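Local coordinates for protein dual oxidase maturation factor 1 (Mus musculus, PDB 6WXU) that probably supports the maturation of the NADPH oxidase DUOX1 and its transport from the endoplasmic reticulum to the plasma membrane, at residues Tyr179-Leu184 against Leu219-Phe223. Sequence-based numbering, arbitrary orientation.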
loop_
_atom_site.group_PDB
_atom_site.type_symbol
_atom_site.label_atom_id
_atom_site.label_comp_id
_atom_site.label_asym_id
_atom_site.label_seq_id
_atom_site.Cartn_x
_atom_site.Cartn_y
_atom_site.Cartn_z
ATOM N N TYR B 179 3.553 7.731 28.208
ATOM C CA TYR B 179 3.599 8.614 29.364
ATOM C C TYR B 179 5.022 8.893 29.828
ATOM O O TYR B 179 5.293 9.986 30.337
ATOM C CB TYR B 179 2.756 8.037 30.491
ATOM C CG TYR B 179 1.286 8.225 30.237
ATOM C CD1 TYR B 179 0.712 9.480 30.320
ATOM C CD2 TYR B 179 0.476 7.159 29.892
ATOM C CE1 TYR B 179 -0.623 9.667 30.081
ATOM C CE2 TYR B 179 -0.864 7.338 29.650
ATOM C CZ TYR B 179 -1.407 8.595 29.748
ATOM O OH TYR B 179 -2.743 8.790 29.511
ATOM N N ALA B 180 5.946 7.950 29.643
ATOM C CA ALA B 180 7.341 8.242 29.948
ATOM C C ALA B 180 7.892 9.314 29.018
ATOM O O ALA B 180 8.640 10.197 29.453
ATOM C CB ALA B 180 8.174 6.969 29.857
ATOM N N SER B 181 7.519 9.268 27.739
ATOM C CA SER B 181 7.969 10.293 26.807
ATOM C C SER B 181 7.383 11.654 27.156
ATOM O O SER B 181 8.067 12.679 27.041
ATOM C CB SER B 181 7.595 9.901 25.384
ATOM O OG SER B 181 7.983 10.904 24.469
ATOM N N ALA B 182 6.117 11.686 27.579
ATOM C CA ALA B 182 5.517 12.947 27.999
ATOM C C ALA B 182 6.245 13.539 29.198
ATOM O O ALA B 182 6.536 14.742 29.229
ATOM C CB ALA B 182 4.040 12.740 28.317
ATOM N N MET B 183 6.546 12.711 30.201
ATOM C CA MET B 183 7.284 13.200 31.361
ATOM C C MET B 183 8.653 13.734 30.964
ATOM O O MET B 183 9.119 14.736 31.515
ATOM C CB MET B 183 7.431 12.092 32.400
ATOM C CG MET B 183 6.131 11.641 33.032
ATOM S SD MET B 183 5.318 12.931 33.979
ATOM C CE MET B 183 3.993 13.380 32.869
ATOM N N LEU B 184 9.316 13.079 30.009
ATOM C CA LEU B 184 10.629 13.559 29.591
ATOM C C LEU B 184 10.532 14.901 28.876
ATOM O O LEU B 184 11.409 15.758 29.036
ATOM C CB LEU B 184 11.314 12.522 28.706
ATOM C CG LEU B 184 11.898 11.317 29.433
ATOM C CD1 LEU B 184 12.587 10.404 28.455
ATOM C CD2 LEU B 184 12.864 11.779 30.492
ATOM N N LEU B 219 9.898 10.441 37.449
ATOM C CA LEU B 219 8.550 10.005 37.099
ATOM C C LEU B 219 8.547 9.195 35.810
ATOM O O LEU B 219 7.778 8.238 35.676
ATOM C CB LEU B 219 7.621 11.207 36.977
ATOM C CG LEU B 219 6.463 11.248 37.969
ATOM C CD1 LEU B 219 6.987 11.296 39.390
ATOM C CD2 LEU B 219 5.583 12.442 37.680
ATOM N N ALA B 220 9.388 9.568 34.843
ATOM C CA ALA B 220 9.516 8.755 33.637
ATOM C C ALA B 220 10.021 7.358 33.968
ATOM O O ALA B 220 9.558 6.366 33.393
ATOM C CB ALA B 220 10.443 9.434 32.636
ATOM N N LEU B 221 10.979 7.261 34.893
ATOM C CA LEU B 221 11.433 5.947 35.335
ATOM C C LEU B 221 10.294 5.150 35.951
ATOM O O LEU B 221 10.150 3.952 35.684
ATOM C CB LEU B 221 12.572 6.080 36.339
ATOM C CG LEU B 221 13.917 6.556 35.818
ATOM C CD1 LEU B 221 14.983 6.126 36.788
ATOM C CD2 LEU B 221 14.177 5.993 34.448
ATOM N N PHE B 222 9.486 5.795 36.792
ATOM C CA PHE B 222 8.362 5.100 37.411
ATOM C C PHE B 222 7.377 4.593 36.369
ATOM O O PHE B 222 6.834 3.493 36.501
ATOM C CB PHE B 222 7.653 6.015 38.404
ATOM C CG PHE B 222 6.292 5.530 38.798
ATOM C CD1 PHE B 222 6.149 4.514 39.724
ATOM C CD2 PHE B 222 5.153 6.084 38.239
ATOM C CE1 PHE B 222 4.900 4.063 40.085
ATOM C CE2 PHE B 222 3.903 5.633 38.596
ATOM C CZ PHE B 222 3.777 4.623 39.520
ATOM N N PHE B 223 7.120 5.387 35.332
ATOM C CA PHE B 223 6.177 4.964 34.303
ATOM C C PHE B 223 6.708 3.773 33.520
ATOM O O PHE B 223 5.977 2.810 33.272
ATOM C CB PHE B 223 5.857 6.119 33.362
ATOM C CG PHE B 223 4.728 6.971 33.833
ATOM C CD1 PHE B 223 3.433 6.505 33.777
ATOM C CD2 PHE B 223 4.960 8.231 34.339
ATOM C CE1 PHE B 223 2.392 7.281 34.215
ATOM C CE2 PHE B 223 3.921 9.011 34.779
ATOM C CZ PHE B 223 2.637 8.536 34.716
#
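Start at Tyr179, on helix 170-199, facing helix 203-224. Its CA-CB bond points toward the partner helix, and Tyr179 CB sits over one face of the Phe223 ring, 3.9 Å from its centroid, as a CH-pi contact. The ring itself then leads away: the two aromatic planes lie 22° from parallel but are slid apart, with centroids 5.7 Å from each other, so they barely overlap. That departure carries Tyr179 OH to a hydrogen bond with Ser1225 of the Dual oxidase 1 chain, so one residue serves both the helix pair and the complex. Next comes Ala180, where the backbones draw closest: its CA is 4.3 Å from CA of Ala220, possible because both side chains are single methyls. Ala180 O lies 3.7 Å from Ala220 CB, yet this carbonyl is already taken by Leu184 N in the helix. One turn on from Tyr179, Met183 fills the seam between three partners. Met183 CB is 4.0 Å from Ala220 CB, Met183 CG 3.8 Å from Phe223 CD2, and Met183 SD 3.7 Å from Leu219 CD2; the sulfur also makes an oblique Met-aromatic contact with the Phe223 ring. Leu184 closes the row with CG 4.0 Å from Ala220 CB, while its side chain also packs on Val70 of helix 50-72. With local axes 8.2 Å apart and antiparallel at 177°, this is close, alanine-mediated packing within an antiparallel helical hairpin, joining consecutive helices of the DUOXA membrane bundle near its predicted extracellular end.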